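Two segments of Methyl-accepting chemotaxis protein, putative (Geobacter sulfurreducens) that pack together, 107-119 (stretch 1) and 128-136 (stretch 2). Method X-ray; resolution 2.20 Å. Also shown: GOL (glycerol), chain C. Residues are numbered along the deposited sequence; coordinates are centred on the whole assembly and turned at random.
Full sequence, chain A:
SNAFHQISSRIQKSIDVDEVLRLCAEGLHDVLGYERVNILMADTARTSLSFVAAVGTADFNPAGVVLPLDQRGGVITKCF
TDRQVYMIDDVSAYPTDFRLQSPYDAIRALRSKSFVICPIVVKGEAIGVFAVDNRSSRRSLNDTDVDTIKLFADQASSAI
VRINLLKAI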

ATOM      1  N   ILE A 107      18.584  16.371   1.731  1.00 17.90           N
ATOM      2  CA  ILE A 107      18.015  16.849   0.473  1.00 15.50           C
ATOM      3  C   ILE A 107      16.627  17.483   0.722  1.00 17.21           C
ATOM      4  O   ILE A 107      15.657  16.770   1.113  1.00 15.30           O
ATOM      5  CB  ILE A 107      17.900  15.714  -0.542  1.00 15.54           C
ATOM      6  CG1 ILE A 107      19.122  14.760  -0.383  1.00 18.94           C
ATOM      7  CG2 ILE A 107      17.593  16.214  -2.001  1.00 13.15           C
ATOM      8  CD1 ILE A 107      19.877  14.367  -1.631  1.00 21.95           C
ATOM      9  N   ARG A 108      16.497  18.775   0.396  1.00 15.04           N
ATOM     10  CA  ARG A 108      15.240  19.503   0.605  1.00 16.38           C
ATOM     11  C   ARG A 108      14.076  18.848  -0.118  1.00 15.38           C
ATOM     12  O   ARG A 108      12.950  18.829   0.395  1.00 16.53           O
ATOM     13  CB  ARG A 108      15.338  20.974   0.135  1.00 16.05           C
ATOM     14  CG  ARG A 108      16.029  21.908   1.160  1.00 18.28           C
ATOM     15  CD  ARG A 108      16.022  23.409   0.623  1.00 18.45           C
ATOM     16  NE  ARG A 108      16.850  23.488  -0.586  1.00 16.75           N
ATOM     17  CZ  ARG A 108      16.458  23.805  -1.802  1.00 16.27           C
ATOM     18  NH1 ARG A 108      15.187  24.086  -2.090  1.00 18.66           N
ATOM     19  NH2 ARG A 108      17.362  23.817  -2.762  1.00 16.83           N
ATOM     20  N   ALA A 109      14.357  18.282  -1.295  1.00 15.47           N
ATOM     21  CA  ALA A 109      13.314  17.769  -2.168  1.00 13.32           C
ATOM     22  C   ALA A 109      12.638  16.573  -1.523  1.00 13.22           C
ATOM     23  O   ALA A 109      11.497  16.305  -1.866  1.00 13.46           O
ATOM     24  CB  ALA A 109      13.897  17.384  -3.554  1.00 12.37           C
ATOM     25  N   LEU A 110      13.375  15.881  -0.636  1.00 12.62           N
ATOM     26  CA  LEU A 110      12.986  14.680   0.073  1.00 14.26           C
ATOM     27  C   LEU A 110      12.561  14.912   1.530  1.00 15.76           C
ATOM     28  O   LEU A 110      12.238  13.926   2.236  1.00 16.30           O
ATOM     29  CB  LEU A 110      14.153  13.642   0.105  1.00 12.64           C
ATOM     30  CG  LEU A 110      14.609  13.165  -1.274  1.00 14.86           C
ATOM     31  CD1 LEU A 110      15.593  12.024  -1.132  1.00 14.70           C
ATOM     32  CD2 LEU A 110      13.407  12.693  -2.159  1.00 11.52           C
ATOM     33  N   ARG A 111      12.536  16.167   1.979  1.00 16.23           N
ATOM     34  CA  ARG A 111      12.245  16.422   3.397  1.00 19.09           C
ATOM     35  C   ARG A 111      10.760  16.593   3.785  1.00 18.89           C
ATOM     36  O   ARG A 111      10.493  17.061   4.844  1.00 21.33           O
ATOM     37  CB  ARG A 111      12.967  17.673   3.859  1.00 20.07           C
ATOM     38  CG  ARG A 111      14.387  17.475   4.187  1.00 24.08           C
ATOM     39  CD  ARG A 111      14.868  18.830   4.626  1.00 29.79           C
ATOM     40  NE  ARG A 111      16.265  18.681   4.907  1.00 33.82           N
ATOM     41  CZ  ARG A 111      17.124  19.675   4.910  1.00 38.47           C
ATOM     42  NH1 ARG A 111      16.709  20.917   4.669  1.00 38.68           N
ATOM     43  NH2 ARG A 111      18.396  19.414   5.164  1.00 39.37           N
ATOM     44  N   SER A 112       9.808  16.214   2.961  1.00 19.13           N
ATOM     45  CA  SER A 112       8.423  16.367   3.348  1.00 17.69           C
ATOM     46  C   SER A 112       8.143  15.466   4.545  1.00 18.23           C
ATOM     47  O   SER A 112       8.694  14.376   4.660  1.00 17.18           O
ATOM     48  CB  SER A 112       7.550  16.024   2.179  1.00 17.03           C
ATOM     49  OG  SER A 112       6.224  16.464   2.427  1.00 17.19           O
ATOM     50  N   LYS A 113       7.295  15.921   5.455  1.00 17.73           N
ATOM     51  CA  LYS A 113       6.825  15.050   6.514  1.00 18.58           C
ATOM     52  C   LYS A 113       5.565  14.289   6.131  1.00 18.05           C
ATOM     53  O   LYS A 113       5.062  13.459   6.907  1.00 19.31           O
ATOM     54  CB  LYS A 113       6.607  15.903   7.799  1.00 20.15           C
ATOM     55  CG  LYS A 113       7.913  16.062   8.689  1.00 25.90           C
ATOM     56  CD  LYS A 113       9.171  16.526   7.941  1.00 34.91           C
ATOM     57  CE  LYS A 113      10.450  16.499   8.835  1.00 41.71           C
ATOM     58  NZ  LYS A 113      11.627  16.053   8.000  1.00 43.70           N
ATOM     59  N   SER A 114       5.015  14.605   4.968  1.00 16.91           N
ATOM     60  CA  SER A 114       3.813  13.962   4.479  1.00 18.08           C
ATOM     61  C   SER A 114       4.016  13.639   2.976  1.00 18.18           C
ATOM     62  O   SER A 114       4.453  14.494   2.210  1.00 19.78           O
ATOM     63  CB  SER A 114       2.636  14.891   4.623  1.00 16.89           C
ATOM     64  OG  SER A 114       2.674  15.677   3.452  1.00 26.50           O
ATOM     65  N   PHE A 115       3.745  12.407   2.547  1.00 16.20           N
ATOM     66  CA  PHE A 115       4.041  12.055   1.179  1.00 15.82           C
ATOM     67  C   PHE A 115       3.481  10.707   0.807  1.00 14.32           C
ATOM     68  O   PHE A 115       3.129   9.912   1.683  1.00 14.33           O
ATOM     69  CB  PHE A 115       5.575  12.007   0.982  1.00 16.67           C
ATOM     70  CG  PHE A 115       6.273  11.162   2.029  1.00 17.47           C
ATOM     71  CD1 PHE A 115       6.270   9.769   1.923  1.00 17.47           C
ATOM     72  CD2 PHE A 115       6.809  11.749   3.167  1.00 16.25           C
ATOM     73  CE1 PHE A 115       6.889   9.002   2.924  1.00 14.55           C
ATOM     74  CE2 PHE A 115       7.395  11.002   4.196  1.00 17.84           C
ATOM     75  CZ  PHE A 115       7.424   9.599   4.066  1.00 17.11           C
ATOM     76  N   VAL A 116       3.504  10.441  -0.481  1.00 12.56           N
ATOM     77  CA  VAL A 116       3.322   9.087  -1.063  1.00 11.97           C
ATOM     78  C   VAL A 116       4.568   8.650  -1.817  1.00 12.88           C
ATOM     79  O   VAL A 116       5.167   9.445  -2.652  1.00 12.70           O
ATOM     80  CB  VAL A 116       2.201   9.170  -2.121  1.00 13.34           C
ATOM     81  CG1 VAL A 116       2.144   7.908  -3.020  1.00 14.38           C
ATOM     82  CG2 VAL A 116       0.776   9.428  -1.393  1.00 10.72           C
ATOM     83  N   ILE A 117       4.985   7.418  -1.553  1.00 13.33           N
ATOM     84  CA  ILE A 117       6.062   6.755  -2.362  1.00 13.08           C
ATOM     85  C   ILE A 117       5.416   5.588  -3.092  1.00 13.96           C
ATOM     86  O   ILE A 117       4.707   4.758  -2.491  1.00 12.46           O
ATOM     87  CB  ILE A 117       7.197   6.168  -1.518  1.00 11.91           C
ATOM     88  CG1 ILE A 117       7.537   7.010  -0.262  1.00 12.83           C
ATOM     89  CG2 ILE A 117       8.402   5.820  -2.450  1.00 10.25           C
ATOM     90  CD1 ILE A 117       8.179   8.486  -0.585  1.00 10.56           C
ATOM     91  N   CYS A 118       5.694   5.521  -4.380  1.00 14.04           N
ATOM     92  CA  CYS A 118       5.043   4.583  -5.266  1.00 14.75           C
ATOM     93  C   CYS A 118       6.154   3.888  -6.099  1.00 14.55           C
ATOM     94  O   CYS A 118       7.006   4.563  -6.635  1.00 16.19           O
ATOM     95  CB  CYS A 118       4.045   5.313  -6.139  1.00 12.53           C
ATOM     96  SG  CYS A 118       3.395   4.236  -7.425  1.00 19.26           S
ATOM     97  N   PRO A 119       6.190   2.556  -6.119  1.00 15.18           N
ATOM     98  CA  PRO A 119       7.311   1.854  -6.780  1.00 14.92           C
ATOM     99  C   PRO A 119       7.090   1.912  -8.286  1.00 16.21           C
ATOM    100  O   PRO A 119       5.946   1.991  -8.721  1.00 16.06           O
ATOM    101  CB  PRO A 119       7.161   0.404  -6.290  1.00 15.09           C
ATOM    102  CG  PRO A 119       5.565   0.236  -6.106  1.00 14.41           C
ATOM    103  CD  PRO A 119       5.145   1.631  -5.604  1.00 15.73           C
ATOM    104  N   GLY A 128      12.653   1.542  -9.480  1.00 14.79           N
ATOM    105  CA  GLY A 128      12.842   2.903  -8.965  1.00 13.71           C
ATOM    106  C   GLY A 128      11.561   3.314  -8.236  1.00 14.24           C
ATOM    107  O   GLY A 128      10.725   2.466  -8.046  1.00 14.45           O
ATOM    108  N   VAL A 129      11.397   4.600  -7.898  1.00 13.31           N
ATOM    109  CA  VAL A 129      10.262   5.132  -7.147  1.00 12.89           C
ATOM    110  C   VAL A 129       9.835   6.532  -7.615  1.00 13.83           C
ATOM    111  O   VAL A 129      10.673   7.376  -8.043  1.00 13.30           O
ATOM    112  CB  VAL A 129      10.502   5.151  -5.546  1.00 13.74           C
ATOM    113  CG1 VAL A 129      10.812   3.761  -4.968  1.00 11.56           C
ATOM    114  CG2 VAL A 129      11.631   6.084  -5.140  1.00 13.42           C
ATOM    115  N   PHE A 130       8.526   6.794  -7.511  1.00 13.43           N
ATOM    116  CA  PHE A 130       8.016   8.173  -7.449  1.00 12.90           C
ATOM    117  C   PHE A 130       7.836   8.524  -5.994  1.00 12.71           C
ATOM    118  O   PHE A 130       7.239   7.764  -5.256  1.00 13.63           O
ATOM    119  CB  PHE A 130       6.653   8.254  -8.099  1.00 13.83           C
ATOM    120  CG  PHE A 130       6.689   8.342  -9.558  1.00 15.80           C
ATOM    121  CD1 PHE A 130       7.210   7.298 -10.328  1.00 13.96           C
ATOM    122  CD2 PHE A 130       6.163   9.467 -10.200  1.00 16.72           C
ATOM    123  CE1 PHE A 130       7.217   7.361 -11.739  1.00 18.50           C
ATOM    124  CE2 PHE A 130       6.160   9.560 -11.605  1.00 17.92           C
ATOM    125  CZ  PHE A 130       6.676   8.502 -12.397  1.00 17.57           C
ATOM    126  N   ALA A 131       8.368   9.662  -5.553  1.00 12.34           N
ATOM    127  CA  ALA A 131       8.074  10.176  -4.202  1.00 10.54           C
ATOM    128  C   ALA A 131       7.370  11.523  -4.458  1.00 11.95           C
ATOM    129  O   ALA A 131       7.952  12.417  -5.074  1.00 12.39           O
ATOM    130  CB  ALA A 131       9.407  10.392  -3.425  1.00  9.95           C
ATOM    131  N   VAL A 132       6.145  11.685  -3.961  1.00 13.05           N
ATOM    132  CA  VAL A 132       5.302  12.823  -4.307  1.00 12.12           C
ATOM    133  C   VAL A 132       4.755  13.466  -3.005  1.00 13.29           C
ATOM    134  O   VAL A 132       4.440  12.750  -2.025  1.00 12.05           O
ATOM    135  CB  VAL A 132       4.134  12.470  -5.258  1.00 12.54           C
ATOM    136  CG1 VAL A 132       3.269  13.747  -5.629  1.00 11.52           C
ATOM    137  CG2 VAL A 132       4.624  11.858  -6.580  1.00  8.92           C
ATOM    138  N   ASP A 133       4.723  14.809  -2.976  1.00 12.58           N
ATOM    139  CA  ASP A 133       4.146  15.529  -1.845  1.00 14.30           C
ATOM    140  C   ASP A 133       3.549  16.881  -2.234  1.00 15.49           C
ATOM    141  O   ASP A 133       3.909  17.456  -3.272  1.00 13.36           O
ATOM    142  CB  ASP A 133       5.119  15.660  -0.665  1.00 13.40           C
ATOM    143  CG  ASP A 133       6.166  16.720  -0.896  1.00 17.29           C
ATOM    144  OD1 ASP A 133       5.787  17.915  -0.749  1.00 18.21           O
ATOM    145  OD2 ASP A 133       7.351  16.391  -1.272  1.00 16.47           O
ATOM    146  N   ASN A 134       2.595  17.344  -1.396  1.00 16.45           N
ATOM    147  CA  ASN A 134       2.006  18.711  -1.513  1.00 15.63           C
ATOM    148  C   ASN A 134       2.278  19.374  -0.126  1.00 14.59           C
ATOM    149  O   ASN A 134       1.359  19.734   0.599  1.00 11.67           O
ATOM    150  CB  ASN A 134       0.485  18.566  -1.770  1.00 15.38           C
ATOM    151  CG  ASN A 134       0.142  18.238  -3.226  1.00 20.08           C
ATOM    152  OD1 ASN A 134       0.916  18.521  -4.155  1.00 22.55           O
ATOM    153  ND2 ASN A 134      -1.038  17.668  -3.437  1.00 15.63           N
ATOM    154  N   ARG A 135       3.533  19.437   0.281  1.00 13.58           N
ATOM    155  CA  ARG A 135       3.831  19.782   1.671  1.00 14.64           C
ATOM    156  C   ARG A 135       3.361  21.184   2.099  1.00 15.70           C
ATOM    157  O   ARG A 135       3.337  21.453   3.269  1.00 15.56           O
ATOM    158  CB  ARG A 135       5.335  19.672   1.933  1.00 13.20           C
ATOM    159  CG  ARG A 135       6.173  20.860   1.364  1.00 15.49           C
ATOM    160  CD  ARG A 135       7.717  20.542   1.401  1.00 16.29           C
ATOM    161  NE  ARG A 135       8.051  19.396   0.552  1.00 15.25           N
ATOM    162  CZ  ARG A 135       9.301  18.964   0.295  1.00 14.85           C
ATOM    163  NH1 ARG A 135      10.327  19.548   0.860  1.00  9.85           N
ATOM    164  NH2 ARG A 135       9.525  17.931  -0.533  1.00 11.88           N
ATOM    165  N   SER A 136       3.089  22.098   1.161  1.00 17.21           N
ATOM    166  CA  SER A 136       2.701  23.422   1.587  1.00 20.76           C
ATOM    167  C   SER A 136       1.168  23.483   1.725  1.00 20.73           C
ATOM    168  O   SER A 136       0.634  24.447   2.258  1.00 20.51           O
ATOM    169  CB  SER A 136       3.274  24.513   0.679  1.00 20.72           C
ATOM    170  OG  SER A 136       2.420  24.714  -0.399  1.00 26.13           O
TER
HETATM  171  C1  GOL C 167       9.368  12.337   0.696  1.00 23.56           C
HETATM  172  O1  GOL C 167      10.662  11.873   0.985  1.00 18.53           O
HETATM  173  C2  GOL C 167       9.553  13.348  -0.419  1.00 24.34           C
HETATM  174  O2  GOL C 167       9.943  14.596   0.174  1.00 28.15           O
HETATM  175  C3  GOL C 167       8.206  13.439  -1.093  1.00 23.48           C
HETATM  176  O3  GOL C 167       8.279  14.198  -2.282  1.00 18.52           O
HETATM  177  O   HOH W   1       1.586  15.973   1.097  1.00  8.10           O

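The two stretches form an antiparallel β-ladder that is extended, beyond its end, by the side chain of Arg 135 reaching back to the 3-10 turn of the first stretch. The strands 115-119 and 128-133 run at 160° to one another with their axes 4.6 Å apart at closest approach, and 618 Å² of surface is buried between the stretches.

Four backbone hydrogen bonds define the register. Val 116 N donates to Val 132 O at 2.9 Å and Val 132 N to Val 116 O at 2.8 Å; two residues on, Cys 118 N to Phe 130 O (2.9 Å) and Phe 130 N to Cys 118 O (2.8 Å) repeat the pattern, all with angles at hydrogen of 154-163°. Between these pairs the CA atoms come closer, 4.4 Å for Ile 117 and Ala 131 against 5.3 Å for Val 116 and Val 132, as expected for a non-hydrogen-bonded pair. There CA-H...O contacts supplement the ladder, for instance Ile 117 CA to Phe 130 O at 3.3 Å. Pro 119, which has no amide hydrogen, also occupies a non-hydrogen-bonded position, opposite Val 129, so its ring costs the ladder no bond.

Side chains alternate between the two faces of the sheet. Ile 117, Pro 119, Val 129 and Ala 131 share one; Ile 117 CD1 lies 3.6 Å from Ala 131 CB, while Ile 117 CG2 is 3.8 Å from Val 129 CB. The other face carries Val 116, Cys 118, Phe 130 and Val 132, all buried; Cys 118 CB and Phe 130 CB are 4.4 Å apart, and the phenylalanine ring leads away from the first stretch.

Arg 135 is the polar anchor, with 90 Å² covered. Its NH1 donates to Arg 108 O (2.8 Å, 174°) and its NH2 to Ala 109 O (2.9 Å, 141°), both acceptors lying at the guanidinium edge, where its hydrogens point. Buried Asp 133 holds that group in place: Arg 135 NE binds Asp 133 OD1 at 3.0 Å, and Arg 135 NH2 forms a salt bridge with Asp 133 OD2 at 2.8 Å. Ser 112 CB lies over one guanidinium face; its small side chain fits here, with Ser 112 OG 3.4 Å from Arg 135 CB and donating to Ser 114 O at 2.7 Å.

Water 1 links Ser 114 OG (2.6 Å) with Asn 134 N (3.0 Å), and glycerol connects Leu 110 O, through its O1 (2.9 Å), with Asp 133 OD2, through its O3 (2.6 Å).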